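Long-range contacts in putative Acetyltransferase from the GNAT family (Novosphingobium aromaticivorans DSM 12444, PDB 3EC4), which probably transfers an acyl group, most likely from acetyl-coenzyme A as in other GNAT-family acetyltransferases, to an undefined acceptor: residues H6-P11 and R216-T220; G38-A42 and E61-E66; G100-L104 and Q133-V137; L157-S161 and V182-M186. All blocks are in the same frame, centred on the assembly; numbering follows the deposited sequence. Where two conformers were deposited one is given.

Contact 1. Residues H6-P11 and R216-T220; sequences HPLDRP and RRAMT
A single carboxylate oxygen, Asp9 OD1, takes three N-H groups from two consecutive arginines, Arg216 and Arg217. The pair forms a classic beta bulge opposite Gln86 in the long strand 214-226, and both guanidinium groups reach the short 3-10 turn 7-9 near the N terminus. Arg216, extended from CG to NE, comes end-on: its NH2 lies 2.9 Å from Asp9 OD1 and NH1 3.0 Å from the same oxygen, with OD1 in the guanidinium plane. Arg217 NH1, also 3.0 Å from Asp9 OD1, arrives instead from above the carboxylate, and the two planes stand almost perpendicular (88°). Three donors on one oxygen would probably favour the ionised form of Asp9. The Arg216 guanidinium has a second polar partner, Gln86 OE1, while Gln86 NE2 binds Leu8 O.

One face of the His6 ring lies against Arg216, the ring and guanidinium planes tilted by 39°. A His6 chi1 of -160° turns CG away from the backbone N and carries the ring back toward its own turn, where ND1 accepts Leu8 N at 3.0 Å in the ring plane, which probably helps fix the rotation of the imidazole. Asp9 is steadied further by His6 N, which reaches Asp9 OD2.

Beyond the charges the contact turns apolar. The end of selenomethionine Met219 reaches the Pro11 ring at CD. Asp9 O is buried here without a polar partner, and the Met219 CE methyl sits 3.3 Å from it and 3.6 Å from Pro11 CD.

Contact 2. Residues G38-A42 and E61-E66; sequences GPFAA and EIWLVE
Both backbone polar atoms of Trp63 are used by the residues flanking Phe40: Trp63 N donates to Pro39 O at 2.9 Å, and Ala41 N donates to Trp63 O at the same length. They make a single beta bridge between Phe40 and Trp63, by which segment 38-42, leading into the small two-stranded sheet, is joined to strand 61-66, the outermost strand of the large sheet. A short CA-H...O contact, Phe40 CA to Trp63 O at 3.1 Å, reinforces it. The segments diverge by 45°, and farther on a water accepts from Val65 N and lies within hydrogen-bonding distance of Ala41 O and of Glu66 OE2, whose carboxylate is salt-bridged to Arg10.

Outward from the bridge, Pro39 lies alongside Trp63, its CG 3.5 Å from Trp63 CD1 at the edge of the indole. The Phe40 side chain starts away from the strand, but its ring, which also touches Val12 of helix 11-17, comes back so that CE1 meets both Trp63 CB and Val65 CG2. Replacing Phe40 by alanine would remove the ring, and the gap is likely to leave Val65 CG2 and Trp63 CB without their partner. On the neighbouring residues, Ala41 CB rests 4.0 Å from Ile62 CD1.

Contact 3. Residues G100-L104 and Q133-V137; sequences GIVAL and QFYGV
Leu104 lies over one face of the peptide joining Tyr135 to Gly136, with its CG 3.6 Å from Gly136 N and its CD1 3.5 Å from Tyr135 O. A chi1 of -59°, setting CG beside the Leu104 backbone N, brings it over this peptide. Gly136 leaves room for the side chain, since a beta carbon there would collide with Leu104 CD2. An alanine in place of Leu104 is likely to uncover the Tyr135-Gly136 peptide and to take one apolar neighbour from Met112 of helix 109-118.

Strand 102-103 forms the antiparallel edge of the GNAT sheet against strand 134-139. Val102 and Gly136 are a hydrogen-bonded pair, Gly136 N to Val102 O measuring 2.8 Å; Ala103 and Tyr135 are the adjoining non-hydrogen-bonded pair. Phe134 O accepts twice, from Leu104 N in a nearly straight bond (177°) and, from the opposite face of its plane, from Gln133 NE2. A water donates to Leu104 O and accepts from Phe134 N.

Next to Tyr135, Ile101 CG2 meets Tyr135 CB at 3.6 Å, the two side chains crossing at about a right angle. Leu178 and Lys181 of helix 174-188 touch both residues, and a bound acetate, probably from the crystallisation liquor, lies beside Tyr135.

Contact 4. Residues L157-S161 and V182-M186; sequences LAEVS and VIAGM
The flat group met across this contact is the peptide linking Glu159 to Val160, and over one face of it lies the terminal methyl of selenomethionine Met186. Met186 CE is 3.4 Å from Glu159 O and 3.8 Å from Val160 N, so the methyl spans the peptide. The selenium, Met186 SE, lies close to Ala158 O, 3.7 Å from it. Met186 reaches this far because its chain is fully extended beyond CG (chi2 173°, chi3 177°), leaving the helix as a straight rod aimed at the strand backbone.

The contact belongs to a beta-alpha-beta crossover of the GNAT fold, in which strand 157-165 leads into helix 174-188 and then into the parallel neighbouring strand 192-198. The short helix and strand segments run almost antiparallel, at 170°, with axes 9.6 Å apart at their nearest.

Ala158 and Val160 supply the strand's apolar surface. Ala158 CB approaches Met186 CE to 3.6 Å, a small side chain that probably gives the selenomethionine access to the backbone. Val160 uses one branch alone for the helix: its CG2 sits 3.7 Å from Ile183 CG2 and also touches Val182 CG1 and Met186 CE. Pro193 of strand 192-198 packs on Ile183 and Met186. Glu159 points away, its carboxylate bound to Arg150 in a salt bridge.

With methyl groups meeting alkyl carbons and a peptide face, the hold between these segments is probably one of dispersion and exclusion of water, resting on fit of shape rather than directional bonding.

From the N terminus, residues 6-11 open the widest loop, which closes only when contact 1 brings them to strand 214-226; the other three contacts nest inside it. They follow in series without crossing: contact 2 closes first, joining the small sheet to one edge of the large one, contact 3 closes next at the opposite edge, and contact 4 packs the crossover helix on strand 157-165, in the interior of the sheet. Contacts 1 and 2 meet directly through the Arg10-Glu66 salt bridge, and the N-terminal turn also packs Pro7 and Leu8 on Leu157 of contact 4. Tyr135 touches Val182, joining contacts 3 and 4, whereas contacts 1 and 3 lie about 28 Å apart between centres.

Contact 1. Residues H6-P11 and R216-T220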
loop_
_atom_site.group_PDB
_atom_site.type_symbol
_atom_site.label_atom_id
_atom_site.label_comp_id
_atom_site.label_asym_id
_atom_site.label_seq_id
_atom_site.Cartn_x
_atom_site.Cartn_y
_atom_site.Cartn_z
ATOM N N HIS A 6 5.131 -17.028 -5.970
ATOM C CA HIS A 6 3.941 -16.223 -6.229
ATOM C C HIS A 6 4.318 -14.745 -6.440
ATOM O O HIS A 6 5.269 -14.257 -5.817
ATOM C CB HIS A 6 3.046 -16.368 -5.009
ATOM C CG HIS A 6 1.617 -16.034 -5.254
ATOM N ND1 HIS A 6 1.175 -14.744 -5.433
ATOM C CD2 HIS A 6 0.522 -16.820 -5.316
ATOM C CE1 HIS A 6 -0.128 -14.749 -5.610
ATOM N NE2 HIS A 6 -0.551 -15.998 -5.543
ATOM N N PRO A 7 3.616 -14.027 -7.352
ATOM C CA PRO A 7 3.835 -12.588 -7.484
ATOM C C PRO A 7 3.749 -11.814 -6.184
ATOM O O PRO A 7 4.477 -10.832 -6.015
ATOM C CB PRO A 7 2.704 -12.135 -8.430
ATOM C CG PRO A 7 2.425 -13.323 -9.242
ATOM C CD PRO A 7 2.604 -14.499 -8.310
ATOM N N LEU A 8 2.887 -12.260 -5.268
ATOM C CA LEU A 8 2.723 -11.555 -3.991
ATOM C C LEU A 8 3.860 -11.826 -2.990
ATOM O O LEU A 8 3.918 -11.199 -1.933
ATOM C CB LEU A 8 1.386 -11.897 -3.373
ATOM C CG LEU A 8 0.095 -11.510 -4.087
ATOM C CD1 LEU A 8 -1.030 -11.893 -3.118
ATOM C CD2 LEU A 8 0.111 -9.994 -4.361
ATOM N N ASP A 9 4.753 -12.751 -3.289
ATOM C CA ASP A 9 5.917 -12.959 -2.406
ATOM C C ASP A 9 6.895 -11.791 -2.441
ATOM O O ASP A 9 7.698 -11.608 -1.535
ATOM C CB ASP A 9 6.648 -14.239 -2.760
ATOM C CG ASP A 9 5.852 -15.469 -2.457
ATOM O OD1 ASP A 9 4.864 -15.430 -1.695
ATOM O OD2 ASP A 9 6.194 -16.493 -3.053
ATOM N N ARG A 10 6.915 -11.060 -3.537
ATOM C CA ARG A 10 7.773 -9.900 -3.649
ATOM C C ARG A 10 7.012 -8.780 -4.322
ATOM O O ARG A 10 7.184 -8.542 -5.523
ATOM C CB ARG A 10 9.041 -10.245 -4.428
ATOM C CG ARG A 10 9.916 -11.360 -3.830
ATOM C CD ARG A 10 11.337 -11.301 -4.423
ATOM N NE ARG A 10 11.967 -10.091 -3.944
ATOM C CZ ARG A 10 12.968 -9.435 -4.527
ATOM N NH1 ARG A 10 13.540 -9.865 -5.644
ATOM N NH2 ARG A 10 13.396 -8.322 -3.951
ATOM N N PRO A 11 6.066 -8.159 -3.592
ATOM C CA PRO A 11 5.090 -7.273 -4.260
ATOM C C PRO A 11 5.712 -5.988 -4.799
ATOM O O PRO A 11 5.309 -5.512 -5.851
ATOM C CB PRO A 11 4.004 -7.035 -3.185
ATOM C CG PRO A 11 4.600 -7.467 -1.907
ATOM C CD PRO A 11 5.800 -8.322 -2.163
ATOM N N ARG A 216 -2.986 -15.050 3.665
ATOM C CA ARG A 216 -2.196 -15.732 2.675
ATOM C C ARG A 216 -0.846 -16.152 3.279
ATOM O O ARG A 216 -0.521 -17.334 3.288
ATOM C CB ARG A 216 -1.974 -14.872 1.446
ATOM C CG ARG A 216 -1.452 -15.708 0.307
ATOM C CD ARG A 216 -0.850 -14.932 -0.792
ATOM N NE ARG A 216 0.126 -15.781 -1.454
ATOM C CZ ARG A 216 1.450 -15.610 -1.467
ATOM N NH1 ARG A 216 2.069 -14.567 -0.901
ATOM N NH2 ARG A 216 2.164 -16.512 -2.115
ATOM N N ARG A 217 -0.072 -15.185 3.769
ATOM C CA ARG A 217 1.180 -15.488 4.414
ATOM C C ARG A 217 1.681 -14.298 5.204
ATOM O O ARG A 217 1.261 -13.147 4.998
ATOM C CB ARG A 217 2.246 -15.917 3.407
ATOM C CG ARG A 217 2.667 -14.847 2.439
ATOM C CD ARG A 217 3.942 -15.202 1.634
ATOM N NE ARG A 217 5.076 -15.588 2.455
ATOM C CZ ARG A 217 6.175 -16.174 2.012
ATOM N NH1 ARG A 217 6.359 -16.444 0.714
ATOM N NH2 ARG A 217 7.104 -16.479 2.872
ATOM N N ALA A 218 2.635 -14.586 6.079
ATOM C CA ALA A 218 3.374 -13.550 6.773
ATOM C C ALA A 218 4.370 -12.905 5.831
ATOM O O ALA A 218 4.952 -13.563 4.928
ATOM C CB ALA A 218 4.096 -14.124 8.009
HETATM N N MSE A 219 4.536 -11.597 6.015
HETATM C CA MSE A 219 5.545 -10.815 5.316
HETATM C C MSE A 219 6.228 -9.886 6.318
HETATM O O MSE A 219 5.820 -9.790 7.473
HETATM C CB MSE A 219 4.931 -10.009 4.151
HETATM C CG MSE A 219 4.203 -10.854 3.095
HETATM SE SE MSE A 219 5.440 -11.734 1.925
HETATM C CE MSE A 219 5.905 -10.183 0.883
ATOM N N THR A 220 7.271 -9.198 5.862
ATOM C CA THR A 220 7.985 -8.210 6.667
ATOM C C THR A 220 8.274 -6.938 5.876
ATOM O O THR A 220 8.846 -6.995 4.772
ATOM C CB THR A 220 9.321 -8.766 7.155
ATOM O OG1 THR A 220 9.092 -10.041 7.776
ATOM C CG2 THR A 220 10.004 -7.822 8.138
#

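Contact 2. Residues G38-A42 and E61-E66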
loop_
_atom_site.group_PDB
_atom_site.type_symbol
_atom_site.label_atom_id
_atom_site.label_comp_id
_atom_site.label_asym_id
_atom_site.label_seq_id
_atom_site.Cartn_x
_atom_site.Cartn_y
_atom_site.Cartn_z
ATOM N N GLY A 38 5.825 6.940 -3.649
ATOM C CA GLY A 38 6.035 6.305 -2.357
ATOM C C GLY A 38 7.478 5.906 -2.142
ATOM O O GLY A 38 8.322 6.148 -3.008
ATOM N N PRO A 39 7.770 5.345 -0.958
ATOM C CA PRO A 39 9.154 5.106 -0.560
ATOM C C PRO A 39 9.727 3.692 -0.846
ATOM O O PRO A 39 10.788 3.328 -0.308
ATOM C CB PRO A 39 9.062 5.307 0.940
ATOM C CG PRO A 39 7.742 4.663 1.263
ATOM C CD PRO A 39 6.834 5.030 0.133
ATOM N N PHE A 40 9.063 2.930 -1.702
ATOM C CA PHE A 40 9.303 1.490 -1.771
ATOM C C PHE A 40 10.467 1.174 -2.720
ATOM O O PHE A 40 10.661 1.852 -3.724
ATOM C CB PHE A 40 8.062 0.733 -2.203
ATOM C CG PHE A 40 6.973 0.772 -1.176
ATOM C CD1 PHE A 40 7.074 0.009 -0.034
ATOM C CD2 PHE A 40 5.900 1.638 -1.324
ATOM C CE1 PHE A 40 6.112 0.059 0.919
ATOM C CE2 PHE A 40 4.941 1.709 -0.349
ATOM C CZ PHE A 40 5.048 0.928 0.765
ATOM N N ALA A 41 11.230 0.136 -2.375
ATOM C CA ALA A 41 12.348 -0.333 -3.240
ATOM C C ALA A 41 12.564 -1.818 -3.040
ATOM O O ALA A 41 12.067 -2.404 -2.083
ATOM C CB ALA A 41 13.671 0.460 -2.966
ATOM N N ALA A 42 13.298 -2.428 -3.969
ATOM C CA ALA A 42 13.592 -3.849 -3.916
ATOM C C ALA A 42 14.868 -4.110 -4.712
ATOM O O ALA A 42 15.195 -3.375 -5.673
ATOM C CB ALA A 42 12.413 -4.678 -4.472
ATOM N N GLU A 61 15.273 7.423 3.194
ATOM C CA GLU A 61 14.907 6.085 3.656
ATOM C C GLU A 61 14.159 5.335 2.572
ATOM O O GLU A 61 13.612 5.944 1.664
ATOM C CB GLU A 61 14.114 6.170 4.946
ATOM C CG GLU A 61 12.832 6.935 4.834
ATOM C CD GLU A 61 12.160 7.232 6.170
ATOM O OE1 GLU A 61 12.866 7.320 7.239
ATOM O OE2 GLU A 61 10.899 7.354 6.118
ATOM N N ILE A 62 14.150 4.013 2.661
ATOM C CA ILE A 62 13.388 3.190 1.738
ATOM C C ILE A 62 12.688 2.078 2.510
ATOM O O ILE A 62 13.219 1.519 3.494
ATOM C CB ILE A 62 14.263 2.581 0.605
ATOM C CG1 ILE A 62 15.511 1.855 1.172
ATOM C CG2 ILE A 62 14.662 3.645 -0.451
ATOM C CD1 ILE A 62 16.230 1.006 0.107
ATOM N N TRP A 63 11.472 1.770 2.072
ATOM C CA TRP A 63 10.726 0.661 2.595
ATOM C C TRP A 63 10.805 -0.482 1.620
ATOM O O TRP A 63 10.577 -0.307 0.405
ATOM C CB TRP A 63 9.245 0.980 2.779
ATOM C CG TRP A 63 8.902 1.698 4.029
ATOM C CD1 TRP A 63 8.674 3.023 4.166
ATOM C CD2 TRP A 63 8.717 1.118 5.319
ATOM N NE1 TRP A 63 8.351 3.323 5.462
ATOM C CE2 TRP A 63 8.364 2.169 6.195
ATOM C CE3 TRP A 63 8.823 -0.180 5.831
ATOM C CZ2 TRP A 63 8.138 1.968 7.552
ATOM C CZ3 TRP A 63 8.593 -0.365 7.193
ATOM C CH2 TRP A 63 8.255 0.705 8.025
ATOM N N LEU A 64 11.056 -1.655 2.199
ATOM C CA LEU A 64 11.053 -2.940 1.510
ATOM C C LEU A 64 9.962 -3.858 2.085
ATOM O O LEU A 64 9.713 -3.857 3.285
ATOM C CB LEU A 64 12.421 -3.601 1.615
ATOM C CG LEU A 64 13.605 -2.737 1.187
ATOM C CD1 LEU A 64 14.382 -2.330 2.408
ATOM C CD2 LEU A 64 14.494 -3.480 0.165
ATOM N N VAL A 65 9.329 -4.605 1.206
ATOM C CA VAL A 65 8.228 -5.541 1.561
ATOM C C VAL A 65 8.645 -6.883 0.972
ATOM O O VAL A 65 8.658 -7.050 -0.257
ATOM C CB VAL A 65 6.841 -5.074 1.060
ATOM C CG1 VAL A 65 5.775 -6.066 1.523
ATOM C CG2 VAL A 65 6.540 -3.658 1.603
ATOM N N GLU A 66 9.076 -7.781 1.859
ATOM C CA GLU A 66 9.654 -9.065 1.488
ATOM C C GLU A 66 9.173 -10.137 2.429
ATOM O O GLU A 66 8.592 -9.818 3.451
ATOM C CB GLU A 66 11.171 -8.988 1.488
ATOM C CG GLU A 66 11.727 -7.872 0.597
ATOM C CD GLU A 66 11.646 -8.153 -0.909
ATOM O OE1 GLU A 66 11.415 -9.313 -1.291
ATOM O OE2 GLU A 66 11.838 -7.209 -1.733
HETATM O O HOH W 1 10.772 -4.635 -1.373
#

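Contact 3. Residues G100-L104 and Q133-V137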
loop_
_atom_site.group_PDB
_atom_site.type_symbol
_atom_site.label_atom_id
_atom_site.label_comp_id
_atom_site.label_asym_id
_atom_site.label_seq_id
_atom_site.Cartn_x
_atom_site.Cartn_y
_atom_site.Cartn_z
ATOM N N GLY A 100 -23.366 6.820 -1.398
ATOM C CA GLY A 100 -22.623 7.748 -0.544
ATOM C C GLY A 100 -21.099 7.710 -0.742
ATOM O O GLY A 100 -20.374 8.594 -0.249
ATOM N N ILE A 101 -20.590 6.698 -1.436
ATOM C CA ILE A 101 -19.150 6.636 -1.704
ATOM C C ILE A 101 -18.909 7.360 -3.026
ATOM O O ILE A 101 -19.548 7.029 -4.045
ATOM C CB ILE A 101 -18.632 5.190 -1.779
ATOM C CG1 ILE A 101 -19.061 4.368 -0.571
ATOM C CG2 ILE A 101 -17.079 5.159 -1.945
ATOM C CD1 ILE A 101 -18.737 5.013 0.739
ATOM N N VAL A 102 -18.030 8.364 -3.006
ATOM C CA VAL A 102 -17.707 9.184 -4.176
ATOM C C VAL A 102 -16.283 8.938 -4.667
ATOM O O VAL A 102 -15.373 8.742 -3.878
ATOM C CB VAL A 102 -17.900 10.716 -3.875
ATOM C CG1 VAL A 102 -19.380 11.041 -3.533
ATOM C CG2 VAL A 102 -16.983 11.184 -2.738
ATOM N N ALA A 103 -16.089 8.900 -5.980
ATOM C CA ALA A 103 -14.747 8.861 -6.549
ATOM C C ALA A 103 -14.006 10.180 -6.227
ATOM O O ALA A 103 -14.569 11.273 -6.320
ATOM C CB ALA A 103 -14.798 8.634 -8.068
ATOM N N LEU A 104 -12.742 10.070 -5.840
ATOM C CA LEU A 104 -11.910 11.230 -5.600
ATOM C C LEU A 104 -11.030 11.535 -6.803
ATOM O O LEU A 104 -10.742 10.665 -7.618
ATOM C CB LEU A 104 -11.047 11.008 -4.371
ATOM C CG LEU A 104 -11.893 10.742 -3.107
ATOM C CD1 LEU A 104 -10.990 10.465 -1.910
ATOM C CD2 LEU A 104 -12.885 11.868 -2.839
ATOM N N GLN A 133 -7.204 4.237 -8.291
ATOM C CA GLN A 133 -8.490 4.841 -7.934
ATOM C C GLN A 133 -8.589 5.029 -6.442
ATOM O O GLN A 133 -8.336 4.106 -5.674
ATOM C CB GLN A 133 -9.641 3.953 -8.369
ATOM C CG GLN A 133 -11.029 4.577 -8.140
ATOM C CD GLN A 133 -11.276 5.785 -8.995
ATOM O OE1 GLN A 133 -11.079 5.729 -10.206
ATOM N NE2 GLN A 133 -11.689 6.895 -8.378
ATOM N N PHE A 134 -9.067 6.205 -6.049
ATOM C CA PHE A 134 -9.440 6.524 -4.690
ATOM C C PHE A 134 -10.903 6.886 -4.556
ATOM O O PHE A 134 -11.512 7.471 -5.471
ATOM C CB PHE A 134 -8.544 7.667 -4.170
ATOM C CG PHE A 134 -7.246 7.175 -3.590
ATOM C CD1 PHE A 134 -6.207 6.801 -4.426
ATOM C CD2 PHE A 134 -7.085 7.046 -2.228
ATOM C CE1 PHE A 134 -5.018 6.293 -3.894
ATOM C CE2 PHE A 134 -5.895 6.541 -1.692
ATOM C CZ PHE A 134 -4.869 6.188 -2.524
ATOM N N TYR A 135 -11.494 6.461 -3.441
ATOM C CA TYR A 135 -12.859 6.776 -3.097
ATOM C C TYR A 135 -12.876 7.447 -1.729
ATOM O O TYR A 135 -11.938 7.289 -0.912
ATOM C CB TYR A 135 -13.688 5.493 -3.071
ATOM C CG TYR A 135 -13.925 4.892 -4.456
ATOM C CD1 TYR A 135 -14.863 5.423 -5.294
ATOM C CD2 TYR A 135 -13.183 3.812 -4.915
ATOM C CE1 TYR A 135 -15.097 4.880 -6.549
ATOM C CE2 TYR A 135 -13.412 3.265 -6.177
ATOM C CZ TYR A 135 -14.377 3.821 -6.981
ATOM O OH TYR A 135 -14.625 3.321 -8.263
ATOM N N GLY A 136 -13.938 8.203 -1.489
ATOM C CA GLY A 136 -14.083 8.912 -0.246
ATOM C C GLY A 136 -15.520 8.932 0.201
ATOM O O GLY A 136 -16.418 8.617 -0.557
ATOM N N VAL A 137 -15.688 9.358 1.439
ATOM C CA VAL A 137 -16.991 9.709 1.964
ATOM C C VAL A 137 -16.889 11.107 2.546
ATOM O O VAL A 137 -15.905 11.441 3.224
ATOM C CB VAL A 137 -17.512 8.728 3.049
ATOM C CG1 VAL A 137 -18.926 9.111 3.461
ATOM C CG2 VAL A 137 -17.491 7.297 2.548
HETATM O O HOH W 2 -8.860 8.534 -7.890
#

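Contact 4. Residues L157-S161 and V182-M186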
loop_
_atom_site.group_PDB
_atom_site.type_symbol
_atom_site.label_atom_id
_atom_site.label_comp_id
_atom_site.label_asym_id
_atom_site.label_seq_id
_atom_site.Cartn_x
_atom_site.Cartn_y
_atom_site.Cartn_z
ATOM N N LEU A 157 -3.633 -8.894 -10.040
ATOM C CA LEU A 157 -3.541 -8.608 -8.599
ATOM C C LEU A 157 -3.508 -7.100 -8.373
ATOM O O LEU A 157 -2.861 -6.375 -9.112
ATOM C CB LEU A 157 -2.266 -9.234 -7.988
ATOM C CG LEU A 157 -2.223 -10.766 -8.061
ATOM C CD1 LEU A 157 -0.805 -11.304 -7.844
ATOM C CD2 LEU A 157 -3.220 -11.281 -7.021
ATOM N N ALA A 158 -4.184 -6.637 -7.317
ATOM C CA ALA A 158 -4.274 -5.211 -7.036
ATOM C C ALA A 158 -4.368 -4.996 -5.534
ATOM O O ALA A 158 -5.160 -5.652 -4.879
ATOM C CB ALA A 158 -5.474 -4.591 -7.738
ATOM N N GLU A 159 -3.580 -4.054 -5.026
ATOM C CA GLU A 159 -3.517 -3.787 -3.608
ATOM C C GLU A 159 -4.537 -2.751 -3.133
ATOM O O GLU A 159 -4.625 -1.661 -3.673
ATOM C CB GLU A 159 -2.111 -3.288 -3.251
ATOM C CG GLU A 159 -1.850 -3.268 -1.744
ATOM C CD GLU A 159 -0.492 -2.707 -1.401
ATOM O OE1 GLU A 159 0.036 -1.952 -2.236
ATOM O OE2 GLU A 159 0.012 -2.989 -0.277
ATOM N N VAL A 160 -5.276 -3.099 -2.089
ATOM C CA VAL A 160 -6.045 -2.126 -1.297
ATOM C C VAL A 160 -5.153 -1.378 -0.302
ATOM O O VAL A 160 -4.426 -2.003 0.459
ATOM C CB VAL A 160 -7.175 -2.820 -0.526
ATOM C CG1 VAL A 160 -8.001 -1.776 0.209
ATOM C CG2 VAL A 160 -8.055 -3.632 -1.548
ATOM N N SER A 161 -5.167 -0.040 -0.365
ATOM C CA SER A 161 -4.248 0.818 0.432
ATOM C C SER A 161 -4.888 2.191 0.729
ATOM O O SER A 161 -5.930 2.558 0.156
ATOM C CB SER A 161 -2.881 1.011 -0.249
ATOM O OG SER A 161 -1.867 1.438 0.680
ATOM N N VAL A 182 -13.692 -0.085 -3.262
ATOM C CA VAL A 182 -12.435 -0.360 -3.963
ATOM C C VAL A 182 -12.396 -1.796 -4.593
ATOM O O VAL A 182 -12.007 -1.970 -5.764
ATOM C CB VAL A 182 -11.209 -0.138 -3.001
ATOM C CG1 VAL A 182 -9.898 -0.703 -3.707
ATOM C CG2 VAL A 182 -11.021 1.339 -2.644
ATOM N N ILE A 183 -12.784 -2.821 -3.815
ATOM C CA ILE A 183 -12.710 -4.213 -4.279
ATOM C C ILE A 183 -13.758 -4.559 -5.363
ATOM O O ILE A 183 -13.497 -5.386 -6.196
ATOM C CB ILE A 183 -12.691 -5.245 -3.124
ATOM C CG1 ILE A 183 -14.010 -5.300 -2.367
ATOM C CG2 ILE A 183 -11.481 -4.986 -2.207
ATOM C CD1 ILE A 183 -14.017 -6.368 -1.206
ATOM N N ALA A 184 -14.878 -3.818 -5.369
ATOM C CA ALA A 184 -15.877 -3.914 -6.415
ATOM C C ALA A 184 -15.263 -3.520 -7.758
ATOM O O ALA A 184 -15.520 -4.162 -8.792
ATOM C CB ALA A 184 -17.041 -3.038 -6.067
ATOM N N GLY A 185 -14.458 -2.463 -7.758
ATOM C CA GLY A 185 -13.838 -1.979 -9.003
ATOM C C GLY A 185 -12.817 -2.981 -9.496
ATOM O O GLY A 185 -12.760 -3.296 -10.692
HETATM N N MSE A 186 -12.009 -3.496 -8.560
HETATM C CA MSE A 186 -11.059 -4.578 -8.873
HETATM C C MSE A 186 -11.788 -5.798 -9.480
HETATM O O MSE A 186 -11.465 -6.271 -10.586
HETATM C CB MSE A 186 -10.275 -4.969 -7.634
HETATM C CG MSE A 186 -9.358 -3.831 -7.186
HETATM SE SE MSE A 186 -8.564 -4.309 -5.499
HETATM C CE MSE A 186 -7.433 -2.775 -5.259
#